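Local coordinates for protein post-proline cleaving enzyme (Rickettsia typhi, PDB 4HVT) that probably acts as a serine oligopeptidase that cuts short peptides after proline, pairing an alpha/beta-hydrolase domain with a beta-propeller, at residues His315-Lys318 with Ala319-Val323; Glu483-Gly486 with Gly487-Val490. One frame throughout, in Å; residues are numbered along the deposited sequence.

Contact 1. Residues His315-Lys318 with Ala319-Val323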
loop_
_atom_site.group_PDB
_atom_site.type_symbol
_atom_site.label_atom_id
_atom_site.label_comp_id
_atom_site.label_asym_id
_atom_site.label_seq_id
_atom_site.Cartn_x
_atom_site.Cartn_y
_atom_site.Cartn_z
ATOM N N HIS A 315 17.475 -3.131 -30.411
ATOM C CA HIS A 315 17.000 -4.079 -29.400
ATOM C C HIS A 315 15.498 -3.965 -29.173
ATOM O O HIS A 315 14.941 -2.887 -29.292
ATOM C CB HIS A 315 17.746 -3.805 -28.096
ATOM C CG HIS A 315 19.235 -3.815 -28.254
ATOM N ND1 HIS A 315 19.957 -2.676 -28.554
ATOM C CD2 HIS A 315 20.131 -4.829 -28.215
ATOM C CE1 HIS A 315 21.237 -2.985 -28.679
ATOM N NE2 HIS A 315 21.371 -4.285 -28.472
ATOM N N ASN A 316 14.835 -5.083 -28.897
ATOM C CA ASN A 316 13.487 -5.021 -28.332
ATOM C C ASN A 316 13.713 -5.334 -26.851
ATOM O O ASN A 316 14.051 -6.474 -26.473
ATOM C CB ASN A 316 12.526 -6.019 -29.030
ATOM C CG ASN A 316 11.058 -5.870 -28.578
ATOM O OD1 ASN A 316 10.552 -4.767 -28.348
ATOM N ND2 ASN A 316 10.372 -6.994 -28.462
ATOM N N ILE A 317 13.629 -4.310 -26.025
ATOM C CA ILE A 317 13.822 -4.475 -24.580
ATOM C C ILE A 317 12.491 -4.886 -23.966
ATOM O O ILE A 317 11.544 -4.137 -24.013
ATOM C CB ILE A 317 14.344 -3.201 -23.897
ATOM C CG1 ILE A 317 15.520 -2.635 -24.705
ATOM C CG2 ILE A 317 14.731 -3.531 -22.423
ATOM C CD1 ILE A 317 16.053 -1.307 -24.239
ATOM N N LYS A 318 12.424 -6.097 -23.428
ATOM C CA LYS A 318 11.131 -6.640 -23.034
ATOM C C LYS A 318 10.470 -5.971 -21.805
ATOM O O LYS A 318 11.148 -5.513 -20.865
ATOM C CB LYS A 318 11.250 -8.156 -22.820
ATOM C CG LYS A 318 11.705 -8.930 -24.056
ATOM C CD LYS A 318 10.673 -9.014 -25.171
ATOM C CE LYS A 318 9.625 -10.097 -24.898
ATOM N NZ LYS A 318 8.419 -9.985 -25.782
ATOM N N ALA A 319 9.154 -5.872 -21.853
ATOM C CA ALA A 319 8.316 -5.451 -20.728
ATOM C C ALA A 319 8.773 -6.126 -19.446
ATOM O O ALA A 319 9.039 -7.358 -19.462
ATOM C CB ALA A 319 6.855 -5.796 -21.028
ATOM N N GLY A 320 8.900 -5.356 -18.366
ATOM C CA GLY A 320 9.385 -5.871 -17.073
ATOM C C GLY A 320 10.883 -5.785 -16.831
ATOM O O GLY A 320 11.354 -6.089 -15.740
ATOM N N SER A 321 11.633 -5.334 -17.833
ATOM C CA SER A 321 13.053 -5.080 -17.717
ATOM C C SER A 321 13.360 -3.813 -16.943
ATOM O O SER A 321 12.542 -2.892 -16.854
ATOM C CB SER A 321 13.718 -4.956 -19.115
ATOM O OG SER A 321 13.507 -6.139 -19.910
ATOM N N LEU A 322 14.556 -3.801 -16.373
ATOM C CA LEU A 322 15.089 -2.616 -15.724
ATOM C C LEU A 322 16.257 -2.105 -16.547
ATOM O O LEU A 322 17.179 -2.842 -16.841
ATOM C CB LEU A 322 15.557 -2.922 -14.308
ATOM C CG LEU A 322 15.833 -1.642 -13.465
ATOM C CD1 LEU A 322 14.533 -1.029 -12.933
ATOM C CD2 LEU A 322 16.766 -1.971 -12.293
ATOM N N VAL A 323 16.224 -0.823 -16.895
ATOM C CA VAL A 323 17.360 -0.205 -17.561
ATOM C C VAL A 323 17.962 0.924 -16.691
ATOM O O VAL A 323 17.315 1.395 -15.720
ATOM C CB VAL A 323 16.933 0.428 -18.914
ATOM C CG1 VAL A 323 16.274 -0.594 -19.855
ATOM C CG2 VAL A 323 15.985 1.609 -18.666
#

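Contact 2. Residues Glu483-Gly486 with Gly487-Val490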
loop_
_atom_site.group_PDB
_atom_site.type_symbol
_atom_site.label_atom_id
_atom_site.label_comp_id
_atom_site.label_asym_id
_atom_site.label_seq_id
_atom_site.Cartn_x
_atom_site.Cartn_y
_atom_site.Cartn_z
ATOM N N GLU A 483 -7.400 -15.212 0.904
ATOM C CA GLU A 483 -7.267 -13.787 0.546
ATOM C C GLU A 483 -6.612 -13.637 -0.817
ATOM O O GLU A 483 -5.837 -14.510 -1.262
ATOM C CB GLU A 483 -6.418 -13.103 1.611
ATOM C CG GLU A 483 -7.052 -13.171 3.000
ATOM C CD GLU A 483 -6.355 -12.263 4.005
ATOM O OE1 GLU A 483 -6.218 -11.052 3.735
ATOM O OE2 GLU A 483 -5.960 -12.763 5.063
ATOM N N ALA A 484 -6.960 -12.527 -1.509
ATOM C CA ALA A 484 -6.297 -12.123 -2.715
ATOM C C ALA A 484 -6.641 -10.664 -2.940
ATOM O O ALA A 484 -7.427 -10.095 -2.198
ATOM C CB ALA A 484 -6.692 -12.946 -3.925
ATOM N N TYR A 485 -5.965 -10.069 -3.896
ATOM C CA TYR A 485 -6.108 -8.656 -4.248
ATOM C C TYR A 485 -6.414 -8.636 -5.745
ATOM O O TYR A 485 -7.571 -8.405 -6.138
ATOM C CB TYR A 485 -4.861 -7.825 -3.903
ATOM C CG TYR A 485 -5.040 -6.315 -4.168
ATOM C CD1 TYR A 485 -5.878 -5.529 -3.364
ATOM C CD2 TYR A 485 -4.392 -5.723 -5.217
ATOM C CE1 TYR A 485 -6.050 -4.173 -3.585
ATOM C CE2 TYR A 485 -4.526 -4.366 -5.447
ATOM C CZ TYR A 485 -5.336 -3.601 -4.619
ATOM O OH TYR A 485 -5.409 -2.253 -4.967
ATOM N N GLY A 486 -5.403 -8.871 -6.601
ATOM C CA GLY A 486 -5.646 -9.021 -8.034
ATOM C C GLY A 486 -5.981 -7.760 -8.820
ATOM O O GLY A 486 -7.003 -7.657 -9.527
ATOM N N GLY A 487 -5.105 -6.783 -8.733
ATOM C CA GLY A 487 -5.273 -5.540 -9.497
ATOM C C GLY A 487 -4.003 -4.725 -9.487
ATOM O O GLY A 487 -3.147 -4.910 -8.643
ATOM N N PHE A 488 -3.927 -3.790 -10.433
ATOM C CA PHE A 488 -2.967 -2.684 -10.390
ATOM C C PHE A 488 -1.528 -3.152 -10.454
ATOM O O PHE A 488 -0.631 -2.381 -10.096
ATOM C CB PHE A 488 -3.246 -1.725 -9.217
ATOM C CG PHE A 488 -4.628 -1.084 -9.277
ATOM C CD1 PHE A 488 -4.895 -0.064 -10.144
ATOM C CD2 PHE A 488 -5.683 -1.566 -8.515
ATOM C CE1 PHE A 488 -6.117 0.528 -10.199
ATOM C CE2 PHE A 488 -6.916 -1.003 -8.598
ATOM C CZ PHE A 488 -7.133 0.070 -9.438
ATOM N N GLN A 489 -1.297 -4.367 -10.946
ATOM C CA GLN A 489 0.074 -4.923 -11.024
ATOM C C GLN A 489 0.693 -5.017 -9.642
ATOM O O GLN A 489 1.940 -5.091 -9.464
ATOM C CB GLN A 489 0.962 -4.123 -12.014
ATOM C CG GLN A 489 2.054 -4.977 -12.623
ATOM C CD GLN A 489 2.964 -4.276 -13.608
ATOM O OE1 GLN A 489 2.507 -3.400 -14.326
ATOM N NE2 GLN A 489 4.268 -4.668 -13.653
ATOM N N VAL A 490 -0.141 -5.099 -8.615
ATOM C CA VAL A 490 0.358 -5.262 -7.250
ATOM C C VAL A 490 0.861 -6.696 -7.002
ATOM O O VAL A 490 0.151 -7.674 -7.247
ATOM C CB VAL A 490 -0.690 -4.922 -6.213
ATOM C CG1 VAL A 490 -0.275 -5.461 -4.835
ATOM C CG2 VAL A 490 -1.017 -3.431 -6.274
HETATM O O HOH W 1 -2.531 -8.430 -6.572
#

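Contact 1. Residues His315-Lys318 with Ala319-Val323
A type II beta turn running from Lys318 to Ser321 joins two strands of the N-terminal beta-propeller, the short strand 315-317 and strand 322-326. The turn closes on one atom, the carbonyl oxygen of Lys318. Ser321 N donates to Lys318 O at 3.1 Å, the usual bond across such a turn, and the hydroxyl of the same serine adds a second, shorter bond, OG to Lys318 O at 2.6 Å. Both donors approach a little off the carbonyl plane, OG meeting the C=O at 133°. The hydroxyl gets there because OG lies anti to the serine's own carbonyl carbon and beside its N (chi1 -58°), so that amide and hydroxyl converge on one acceptor and the serine's rotation is fixed by the turn it closes. Gly320 takes the third position of the turn with a positive phi of 91°, at backbone angles that glycine accommodates readily.

Beyond the hydrogen bonds the chain folds back on itself through apolar contacts. The CG2 branch of Ile317, anti to its backbone N, rests against Ser321 CB at 3.7 Å and reaches Val323 CG1 more loosely at 4.2 Å. Ile317 and Ser321 are buried, whereas Lys318 is exposed.

Asp309 accepts a hydrogen bond from Ala319 N through OD1, and Gly320 and Ser321 make backbone hydrogen bonds with Leu306. Ile317 pairs by backbone with Trp310 of strand 310-312 and packs on Leu306, Leu340 and Ile342. Leu322 pairs by backbone hydrogen bonds with Leu343 and Phe344 of strand 341-344, so the turn leads from a two-stranded hairpin into an inner strand of the neighbouring four-stranded antiparallel sheet.

Contact 2. Residues Glu483-Gly486 with Gly487-Val490
Gly486 N and Val490 O are bridged by one water, which accepts from the amide at 2.9 Å and donates to Val490 O at 2.9 Å. The same water lies at the edge of the Tyr485 ring, in its plane. A type I' turn from Gly487 to Val490, with Phe488 and Gln489 in its two positive-phi positions, brings the chain back and is closed by Val490 N on Gly487 O at 3.0 Å.

With CG anti to the backbone N (chi1 -176°), the Tyr485 ring is carried forward to this turn. Gly487 O comes near the ring plane at the edge, 3.5 Å from Tyr485 CE2, and Val490 sets its CG2 against that same CE2 at 3.7 Å, the two side chains meeting at about a right angle. Tyr485 OH touches Phe488 CD2 at 3.6 Å, without a hydrogen bond.

Outside the loop, Glu610 OE2 accepts from Phe488 N, and Tyr485 touches Asn567, beside Ser566, the probable nucleophile. As in relatives, Tyr485 OH probably helps form the oxyanion hole, and Phe488, whose ring meets that of Trp607, probably lines the S1 proline pocket with it.

Contact 1 belongs to the beta-propeller and contact 2 to the loop between strand 480-483 and helix 498-505 of the hydrolase domain; their centres lie 23 Å apart and they do not touch, though their nearest atoms come within about 6 Å. The 315-323 turn is mostly buried but sits farther out, about 26 Å from the centre of the chain, against 11 Å for the partly buried 483-490 loop. A glycine takes the positive-phi position in contact 1, two larger residues in contact 2. The amide and hydroxyl of one serine close the propeller turn where the chain passes between sheets; the hydrolase loop adds a bridging water and aromatic rings beside the probable nucleophile.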